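PDB 5C74: protein arginine N-methyltransferase SFM1 from Saccharomyces cerevisiae, which transfers a methyl group from S-adenosyl-L-methionine to one arginine of ribosomal protein S3, leaving it monomethylated. Local coordinates for residues 78-83 and 97-103. Numbering follows the deposited sequence.
Sequences GRVCLL and TKFDYFV
The guanidinium group of R79 lies with one face against the backbone O of K98, which sits 3.3 Å above its plane. Its edges face D100 and the carbonyl of T97. R79 NE bonds D100 OD2 at 2.8 Å. R79 NH2 bonds D100 OD1 at 2.9 Å, completing a side-on salt bridge whose two hydrogen bonds are nearly straight. The two planes are 38° apart, so the carboxylate is met from out of its own plane. NH1 and NH2 both reach T97 O, NH1 on a lone pair and NH2 from above the carbonyl plane. A bend at chi3 (51°) turns the R79 chain back to this loop. A leucine here would probably leave T97 O without these two donors and the D100 carboxylate without its guanidinium mate. The F99 ring lies between C81 CB on one face, 3.7 Å from its centroid in a CH-pi contact, and K98 CB on the opposite face. C81 SG, anti to the backbone N (chi1 180°), also meets the F102 ring obliquely, 3.7 Å from F102 CE2. On the other face of the sheet, V80 CG1 presses tightly on V103 CG2 at 3.4 Å. D100 N donates to R79 O just before the strands pair. From there C81 N bonds Y101 O, V103 N bonds C81 O and L83 N bonds V103 O. A water bridges G78 O and K98 O. Strands 2-6 and 128-131 flank the pair. The ladder is parallel, with strands 80-83 and 101-104 adjacent in the six-stranded parallel sheet of this SPOUT-family methyltransferase.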
loop_
_atom_site.group_PDB
_atom_site.type_symbol
_atom_site.label_atom_id
_atom_site.label_comp_id
_atom_site.label_asym_id
_atom_site.label_seq_id
_atom_site.Cartn_x
_atom_site.Cartn_y
_atom_site.Cartn_z
ATOM N N GLY A 78 8.963 9.088 29.485
ATOM C CA GLY A 78 8.471 10.448 29.564
ATOM C C GLY A 78 9.057 11.373 28.517
ATOM O O GLY A 78 8.661 12.531 28.428
ATOM N N ARG A 79 9.991 10.873 27.710
ATOM C CA ARG A 79 10.600 11.712 26.678
ATOM C C ARG A 79 10.198 11.248 25.280
ATOM O O ARG A 79 10.813 11.638 24.286
ATOM C CB ARG A 79 12.132 11.727 26.820
ATOM C CG ARG A 79 12.595 12.217 28.200
ATOM C CD ARG A 79 14.093 12.565 28.208
ATOM N NE ARG A 79 14.403 13.452 27.092
ATOM C CZ ARG A 79 14.309 14.780 27.137
ATOM N NH1 ARG A 79 13.961 15.393 28.266
ATOM N NH2 ARG A 79 14.589 15.500 26.057
ATOM N N VAL A 80 9.158 10.422 25.210
ATOM C CA VAL A 80 8.611 10.011 23.915
ATOM C C VAL A 80 7.180 10.524 23.791
ATOM O O VAL A 80 6.326 10.195 24.611
ATOM C CB VAL A 80 8.651 8.476 23.752
ATOM C CG1 VAL A 80 8.083 8.076 22.412
ATOM C CG2 VAL A 80 10.102 7.954 23.906
ATOM N N CYS A 81 6.938 11.347 22.776
ATOM C CA CYS A 81 5.638 11.957 22.558
ATOM C C CYS A 81 4.779 11.099 21.642
ATOM O O CYS A 81 5.252 10.585 20.632
ATOM C CB CYS A 81 5.804 13.359 21.961
ATOM S SG CYS A 81 4.222 14.174 21.658
ATOM N N LEU A 82 3.513 10.931 21.997
ATOM C CA LEU A 82 2.606 10.189 21.133
ATOM C C LEU A 82 1.579 11.149 20.541
ATOM O O LEU A 82 0.893 11.849 21.280
ATOM C CB LEU A 82 1.907 9.073 21.909
ATOM C CG LEU A 82 0.819 8.310 21.149
ATOM C CD1 LEU A 82 1.437 7.396 20.060
ATOM C CD2 LEU A 82 -0.017 7.502 22.128
ATOM N N LEU A 83 1.498 11.211 19.215
ATOM C CA LEU A 83 0.407 11.952 18.577
ATOM C C LEU A 83 -0.901 11.344 19.030
ATOM O O LEU A 83 -1.129 10.146 18.869
ATOM C CB LEU A 83 0.490 11.907 17.050
ATOM C CG LEU A 83 -0.713 12.600 16.381
ATOM C CD1 LEU A 83 -0.710 14.099 16.716
ATOM C CD2 LEU A 83 -0.740 12.379 14.870
ATOM N N THR A 97 12.345 20.755 24.720
ATOM C CA THR A 97 13.261 20.215 25.731
ATOM C C THR A 97 12.783 18.910 26.367
ATOM O O THR A 97 13.520 18.288 27.127
ATOM C CB THR A 97 13.481 21.218 26.877
ATOM O OG1 THR A 97 12.225 21.459 27.525
ATOM C CG2 THR A 97 14.027 22.540 26.327
ATOM N N LYS A 98 11.543 18.521 26.080
ATOM C CA LYS A 98 10.894 17.427 26.798
ATOM C C LYS A 98 10.966 16.100 26.065
ATOM O O LYS A 98 10.965 15.038 26.693
ATOM C CB LYS A 98 9.410 17.748 27.048
ATOM C CG LYS A 98 9.137 18.902 28.024
ATOM C CD LYS A 98 7.641 18.977 28.348
ATOM C CE LYS A 98 7.325 20.043 29.394
ATOM N NZ LYS A 98 7.328 21.416 28.827
ATOM N N PHE A 99 10.974 16.171 24.737
ATOM C CA PHE A 99 10.779 14.991 23.886
ATOM C C PHE A 99 11.937 14.762 22.925
ATOM O O PHE A 99 12.447 15.713 22.331
ATOM C CB PHE A 99 9.490 15.138 23.072
ATOM C CG PHE A 99 8.249 15.313 23.908
ATOM C CD1 PHE A 99 7.959 14.441 24.946
ATOM C CD2 PHE A 99 7.371 16.357 23.649
ATOM C CE1 PHE A 99 6.811 14.601 25.716
ATOM C CE2 PHE A 99 6.225 16.526 24.408
ATOM C CZ PHE A 99 5.944 15.651 25.445
ATOM N N ASP A 100 12.324 13.498 22.750
ATOM C CA ASP A 100 13.359 13.120 21.788
ATOM C C ASP A 100 12.756 12.416 20.573
ATOM O O ASP A 100 13.321 12.467 19.479
ATOM C CB ASP A 100 14.386 12.208 22.448
ATOM C CG ASP A 100 14.975 12.822 23.697
ATOM O OD1 ASP A 100 15.338 14.007 23.636
ATOM O OD2 ASP A 100 15.046 12.137 24.733
ATOM N N TYR A 101 11.604 11.771 20.788
ATOM C CA TYR A 101 10.896 11.012 19.752
ATOM C C TYR A 101 9.438 11.413 19.689
ATOM O O TYR A 101 8.845 11.762 20.704
ATOM C CB TYR A 101 10.979 9.506 20.021
ATOM C CG TYR A 101 12.373 8.962 19.829
ATOM C CD1 TYR A 101 12.794 8.528 18.581
ATOM C CD2 TYR A 101 13.263 8.882 20.895
ATOM C CE1 TYR A 101 14.079 8.009 18.392
ATOM C CE2 TYR A 101 14.555 8.376 20.718
ATOM C CZ TYR A 101 14.949 7.945 19.463
ATOM O OH TYR A 101 16.212 7.447 19.281
ATOM N N PHE A 102 8.869 11.327 18.488
ATOM C CA PHE A 102 7.464 11.634 18.244
ATOM C C PHE A 102 6.897 10.428 17.514
ATOM O O PHE A 102 7.435 10.021 16.487
ATOM C CB PHE A 102 7.320 12.902 17.397
ATOM C CG PHE A 102 5.904 13.396 17.281
ATOM C CD1 PHE A 102 5.069 12.929 16.276
ATOM C CD2 PHE A 102 5.411 14.334 18.172
ATOM C CE1 PHE A 102 3.768 13.393 16.161
ATOM C CE2 PHE A 102 4.100 14.802 18.055
ATOM C CZ PHE A 102 3.287 14.327 17.053
ATOM N N VAL A 103 5.834 9.851 18.060
ATOM C CA VAL A 103 5.330 8.559 17.584
ATOM C C VAL A 103 3.959 8.674 16.915
ATOM O O VAL A 103 3.057 9.302 17.449
ATOM C CB VAL A 103 5.224 7.568 18.748
ATOM C CG1 VAL A 103 4.625 6.252 18.281
ATOM C CG2 VAL A 103 6.605 7.353 19.386
HETATM O O HOH W 1 9.830 15.082 29.321
#